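Local coordinates for protein probable zinc protease (Pseudomonas aeruginosa, PDB 4NNZ) that forms one subunit of a heterodimeric zinc protease of the M16 family and probably takes part in metal-dependent peptide hydrolysis, at residues H8-D13 and V18-D23; V28-L33 and A369-I374. All coordinates share one frame; numbering follows the deposited sequence.

Contact 1: H8-D13 and V18-D23; sequences HEFSLD and VIVRED
The beta hairpin of strands 7-11 and 17-22 brings Phe10 against Val18 and His8 against Val20. Both are hydrogen-bonded antiparallel pairs, with the non-hydrogen-bonded pair Glu9 and Ile19 between them. Val18 N donates to Phe10 O at 2.7 Å, and Phe10 N returns a bond to Val18 O at 3.1 Å. The pair His8 and Val20 is joined the same way, with His8 N 2.9 Å from Val20 O. Ile19 CA also makes a CA-H...O contact to His8 O, and Glu9 CA one to Val18 O.

Phe10 CG sits between its backbone N and carbonyl carbon (chi1 65°). This turns one ring face onto Val18. Val18 CB makes a CH-pi contact over that face, 3.6 Å from the ring centroid. Val20 CG2 meets the ring at its edge, 4.2 Å from CE1. Lys204 adds a cation-pi contact to Phe10, and Val20 rests on Val203 of helix 200-211. On the other face of the hairpin, Glu9 forms a salt bridge with Lys17 and a hydrogen bond with Trp384. This antiparallel hairpin, with 7-11 outermost in this chain, edges the mixed beta sheet of the alpha/beta fold of an M16 peptidase.

Contact 2: V28-L33 and A369-I374; sequences VVVSQL and AQASSI
Val30 and Gln32 of strand 28-35 both meet the methyl group of Ala371 on helix 367-379. Val30 CG1 lies 3.4 Å from Ala371 CB. From the next residue on this face of the strand, Gln32 reaches the same methyl with its amide, NE2 being 3.3 Å from Ala371 CB. The methyl rests against both the valine branch and the amide, which lie side by side on the strand's face. Gln32 CG stands beside the backbone N and the chain is extended beyond it (chi2 -161°). This carries the amide past the methyl to Ser372, where Gln32 NE2 lies 3.3 Å from Ser372 OG.

The polar ends have partners further out. Gln32 OE1 accepts a hydrogen bond from Trp34 NE1, which helps to fix the rotation of the amide. Ser372 OG is hydrogen-bonded to Ala368 O, one turn back in the helix.

The contact packs a helix on a face of the mixed sheet in the alpha/beta fold. The strand and helix segments run roughly the same way, 23° apart, with their axes 8.9 Å from each other at closest approach. In sequence the partners are far apart: the strand belongs to the N-terminal peptidase region, while the helix comes more than 330 residues later.

Neighbouring strands hold the strand in place. Val30 is backbone-bonded to Val195, and Gln32 to Val193, while Val29 and Ser31 bond on the other side to Leu95 and Gln93. The side chains of Val30 and Gln32 also touch Val94 and Tyr92 of strand 89-96. Ala371 touches Val195, and Ile374 touches Val193, extending the helix packing onto strand 190-196.

Overall arrangement
Contact 1 and contact 2 have centres about 12 Å apart and share the six-stranded mixed sheet. Along the chain they come in series: the hairpin 8-13 with 18-23 is complete before strand 28-35 begins, and helix 367-379 arrives much later. In the sheet, strand 190-196 lies between strands 17-22 and 28-35. Helix 367-379 bridges the two contacts. It reaches the hairpin through Ile374, which packs on Ile19, and through Gln370, which lies beside Arg21; it reaches contact 2 through Ala371. Helix 200-211 packs on the other face of the hairpin. The late helix therefore closes over a sheet built largely from the N-terminal part of the chain.

Contact 1: H8-D13 and V18-D23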
loop_
_atom_site.group_PDB
_atom_site.type_symbol
_atom_site.label_atom_id
_atom_site.label_comp_id
_atom_site.label_asym_id
_atom_site.label_seq_id
_atom_site.Cartn_x
_atom_site.Cartn_y
_atom_site.Cartn_z
ATOM N N HIS A 8 -31.286 22.826 2.896
ATOM C CA HIS A 8 -32.044 21.723 3.457
ATOM C C HIS A 8 -31.467 20.348 3.235
ATOM O O HIS A 8 -30.976 20.067 2.183
ATOM C CB HIS A 8 -33.396 21.690 2.819
ATOM C CG HIS A 8 -34.065 23.013 2.751
ATOM N ND1 HIS A 8 -34.833 23.505 3.778
ATOM C CD2 HIS A 8 -34.103 23.940 1.772
ATOM C CE1 HIS A 8 -35.309 24.684 3.435
ATOM N NE2 HIS A 8 -34.880 24.969 2.223
ATOM N N GLU A 9 -31.573 19.475 4.221
ATOM C CA GLU A 9 -31.067 18.128 4.108
ATOM C C GLU A 9 -32.102 17.040 4.373
ATOM O O GLU A 9 -32.653 16.959 5.444
ATOM C CB GLU A 9 -29.935 18.015 5.099
ATOM C CG GLU A 9 -29.524 16.639 5.526
ATOM C CD GLU A 9 -28.173 16.650 6.178
ATOM O OE1 GLU A 9 -27.511 15.606 6.199
ATOM O OE2 GLU A 9 -27.764 17.702 6.675
ATOM N N PHE A 10 -32.344 16.188 3.394
ATOM C CA PHE A 10 -33.192 15.031 3.598
ATOM C C PHE A 10 -32.602 13.775 2.995
ATOM O O PHE A 10 -31.824 13.856 2.104
ATOM C CB PHE A 10 -34.576 15.281 3.048
ATOM C CG PHE A 10 -34.617 15.467 1.573
ATOM C CD1 PHE A 10 -34.307 16.671 1.016
ATOM C CD2 PHE A 10 -34.994 14.442 0.757
ATOM C CE1 PHE A 10 -34.365 16.855 -0.328
ATOM C CE2 PHE A 10 -35.061 14.613 -0.591
ATOM C CZ PHE A 10 -34.744 15.827 -1.134
ATOM N N SER A 11 -32.960 12.615 3.500
ATOM C CA SER A 11 -32.463 11.390 2.921
ATOM C C SER A 11 -33.551 10.468 2.516
ATOM O O SER A 11 -34.405 10.184 3.273
ATOM C CB SER A 11 -31.575 10.654 3.887
ATOM O OG SER A 11 -30.722 11.530 4.552
ATOM N N LEU A 12 -33.457 9.932 1.325
ATOM C CA LEU A 12 -34.433 9.015 0.827
ATOM C C LEU A 12 -34.331 7.705 1.509
ATOM O O LEU A 12 -33.414 7.440 2.238
ATOM C CB LEU A 12 -34.284 8.805 -0.652
ATOM C CG LEU A 12 -34.298 10.084 -1.447
ATOM C CD1 LEU A 12 -34.533 9.758 -2.889
ATOM C CD2 LEU A 12 -35.375 11.018 -0.972
ATOM N N ASP A 13 -35.321 6.881 1.253
ATOM C CA ASP A 13 -35.474 5.613 1.902
ATOM C C ASP A 13 -34.334 4.716 1.592
ATOM O O ASP A 13 -33.951 3.934 2.424
ATOM C CB ASP A 13 -36.758 4.959 1.449
ATOM C CG ASP A 13 -37.879 5.190 2.403
ATOM O OD1 ASP A 13 -37.611 5.509 3.580
ATOM O OD2 ASP A 13 -39.036 5.044 1.963
ATOM N N VAL A 18 -29.870 13.896 0.264
ATOM C CA VAL A 18 -30.087 14.960 -0.679
ATOM C C VAL A 18 -29.867 16.279 0.006
ATOM O O VAL A 18 -30.352 16.497 1.075
ATOM C CB VAL A 18 -31.486 14.890 -1.307
ATOM C CG1 VAL A 18 -31.652 15.989 -2.314
ATOM C CG2 VAL A 18 -31.711 13.551 -1.974
ATOM N N ILE A 19 -29.091 17.146 -0.605
ATOM C CA ILE A 19 -28.883 18.457 -0.054
ATOM C C ILE A 19 -29.248 19.512 -1.053
ATOM O O ILE A 19 -28.854 19.445 -2.181
ATOM C CB ILE A 19 -27.456 18.658 0.433
ATOM C CG1 ILE A 19 -27.134 17.654 1.521
ATOM C CG2 ILE A 19 -27.317 20.039 1.011
ATOM C CD1 ILE A 19 -25.689 17.575 1.900
ATOM N N VAL A 20 -30.048 20.468 -0.629
ATOM C CA VAL A 20 -30.536 21.506 -1.520
ATOM C C VAL A 20 -30.334 22.901 -1.001
ATOM O O VAL A 20 -30.739 23.210 0.081
ATOM C CB VAL A 20 -32.029 21.348 -1.795
ATOM C CG1 VAL A 20 -32.469 22.348 -2.809
ATOM C CG2 VAL A 20 -32.322 19.978 -2.320
ATOM N N ARG A 21 -29.726 23.748 -1.806
ATOM C CA ARG A 21 -29.670 25.152 -1.488
ATOM C C ARG A 21 -30.237 26.033 -2.573
ATOM O O ARG A 21 -29.856 25.947 -3.707
ATOM C CB ARG A 21 -28.269 25.594 -1.188
ATOM C CG ARG A 21 -28.272 26.997 -0.668
ATOM C CD ARG A 21 -26.879 27.456 -0.414
ATOM N NE ARG A 21 -26.261 26.608 0.571
ATOM C CZ ARG A 21 -25.049 26.803 1.044
ATOM N NH1 ARG A 21 -24.346 27.825 0.618
ATOM N NH2 ARG A 21 -24.550 25.981 1.933
ATOM N N GLU A 22 -31.154 26.902 -2.194
ATOM C CA GLU A 22 -31.824 27.769 -3.125
ATOM C C GLU A 22 -31.081 29.058 -3.320
ATOM O O GLU A 22 -30.672 29.672 -2.383
ATOM C CB GLU A 22 -33.214 28.050 -2.617
ATOM C CG GLU A 22 -34.000 26.787 -2.380
ATOM C CD GLU A 22 -35.249 27.013 -1.575
ATOM O OE1 GLU A 22 -36.130 26.132 -1.567
ATOM O OE2 GLU A 22 -35.342 28.075 -0.950
ATOM N N ASP A 23 -30.855 29.426 -4.563
ATOM C CA ASP A 23 -30.302 30.712 -4.897
ATOM C C ASP A 23 -30.971 31.162 -6.176
ATOM O O ASP A 23 -30.734 30.604 -7.205
ATOM C CB ASP A 23 -28.803 30.561 -5.074
ATOM C CG ASP A 23 -28.121 31.828 -5.453
ATOM O OD1 ASP A 23 -28.773 32.722 -5.975
ATOM O OD2 ASP A 23 -26.911 31.939 -5.243
#

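Contact 2: V28-L33 and A369-I374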
loop_
_atom_site.group_PDB
_atom_site.type_symbol
_atom_site.label_atom_id
_atom_site.label_comp_id
_atom_site.label_asym_id
_atom_site.label_seq_id
_atom_site.Cartn_x
_atom_site.Cartn_y
_atom_site.Cartn_z
ATOM N N VAL A 28 -30.492 29.333 -13.103
ATOM C CA VAL A 28 -29.651 28.182 -13.383
ATOM C C VAL A 28 -29.572 27.309 -12.172
ATOM O O VAL A 28 -29.662 27.782 -11.071
ATOM C CB VAL A 28 -28.231 28.612 -13.686
ATOM C CG1 VAL A 28 -28.143 29.163 -15.073
ATOM C CG2 VAL A 28 -27.797 29.664 -12.711
ATOM N N VAL A 29 -29.390 26.022 -12.376
ATOM C CA VAL A 29 -29.217 25.123 -11.257
ATOM C C VAL A 29 -28.050 24.176 -11.440
ATOM O O VAL A 29 -27.783 23.732 -12.517
ATOM C CB VAL A 29 -30.488 24.327 -10.972
ATOM C CG1 VAL A 29 -30.696 23.285 -12.037
ATOM C CG2 VAL A 29 -30.377 23.667 -9.631
ATOM N N VAL A 30 -27.391 23.841 -10.355
ATOM C CA VAL A 30 -26.258 22.953 -10.400
ATOM C C VAL A 30 -26.642 21.634 -9.751
ATOM O O VAL A 30 -27.178 21.615 -8.691
ATOM C CB VAL A 30 -25.006 23.646 -9.788
ATOM C CG1 VAL A 30 -24.405 22.947 -8.593
ATOM C CG2 VAL A 30 -23.962 23.845 -10.829
ATOM N N SER A 31 -26.355 20.540 -10.411
ATOM C CA SER A 31 -26.637 19.255 -9.847
ATOM C C SER A 31 -25.392 18.429 -9.813
ATOM O O SER A 31 -24.819 18.194 -10.827
ATOM C CB SER A 31 -27.665 18.559 -10.711
ATOM O OG SER A 31 -28.326 17.547 -10.010
ATOM N N GLN A 32 -24.945 17.971 -8.659
ATOM C CA GLN A 32 -23.745 17.155 -8.638
ATOM C C GLN A 32 -23.971 15.816 -8.014
ATOM O O GLN A 32 -24.680 15.749 -7.051
ATOM C CB GLN A 32 -22.674 17.826 -7.846
ATOM C CG GLN A 32 -22.695 19.307 -7.881
ATOM C CD GLN A 32 -21.378 19.858 -7.465
ATOM O OE1 GLN A 32 -20.676 19.252 -6.710
ATOM N NE2 GLN A 32 -21.039 20.999 -7.972
ATOM N N LEU A 33 -23.358 14.742 -8.511
ATOM C CA LEU A 33 -23.578 13.556 -7.687
ATOM C C LEU A 33 -22.307 13.002 -7.070
ATOM O O LEU A 33 -21.418 12.713 -7.790
ATOM C CB LEU A 33 -24.294 12.492 -8.471
ATOM C CG LEU A 33 -24.736 11.234 -7.755
ATOM C CD1 LEU A 33 -25.118 11.512 -6.332
ATOM C CD2 LEU A 33 -25.907 10.623 -8.453
ATOM N N ALA A 369 -19.383 26.199 -6.667
ATOM C CA ALA A 369 -18.487 26.042 -5.560
ATOM C C ALA A 369 -19.181 25.626 -4.295
ATOM O O ALA A 369 -18.659 24.841 -3.548
ATOM C CB ALA A 369 -17.684 27.300 -5.339
ATOM N N GLN A 370 -20.338 26.188 -4.029
ATOM C CA GLN A 370 -21.056 25.842 -2.837
ATOM C C GLN A 370 -21.450 24.418 -2.924
ATOM O O GLN A 370 -21.400 23.719 -1.966
ATOM C CB GLN A 370 -22.289 26.698 -2.661
ATOM C CG GLN A 370 -22.016 28.156 -2.447
ATOM C CD GLN A 370 -23.262 28.988 -2.530
ATOM O OE1 GLN A 370 -23.971 29.161 -1.559
ATOM N NE2 GLN A 370 -23.525 29.512 -3.684
ATOM N N ALA A 371 -21.863 23.995 -4.090
ATOM C CA ALA A 371 -22.236 22.620 -4.298
ATOM C C ALA A 371 -21.089 21.652 -4.107
ATOM O O ALA A 371 -21.258 20.632 -3.525
ATOM C CB ALA A 371 -22.868 22.446 -5.650
ATOM N N SER A 372 -19.929 21.980 -4.617
ATOM C CA SER A 372 -18.755 21.198 -4.381
ATOM C C SER A 372 -18.299 21.159 -2.942
ATOM O O SER A 372 -17.835 20.146 -2.481
ATOM C CB SER A 372 -17.652 21.669 -5.264
ATOM O OG SER A 372 -18.057 21.511 -6.568
ATOM N N SER A 373 -18.407 22.271 -2.243
ATOM C CA SER A 373 -18.039 22.287 -0.856
ATOM C C SER A 373 -18.934 21.350 -0.096
ATOM O O SER A 373 -18.495 20.660 0.777
ATOM C CB SER A 373 -18.193 23.668 -0.275
ATOM O OG SER A 373 -17.301 24.561 -0.850
ATOM N N ILE A 374 -20.191 21.318 -0.465
ATOM C CA ILE A 374 -21.130 20.478 0.190
ATOM C C ILE A 374 -20.840 19.019 -0.103
ATOM O O ILE A 374 -20.952 18.195 0.748
ATOM C CB ILE A 374 -22.562 20.855 -0.210
ATOM C CG1 ILE A 374 -22.925 22.216 0.353
ATOM C CG2 ILE A 374 -23.550 19.829 0.278
ATOM C CD1 ILE A 374 -24.099 22.858 -0.321
#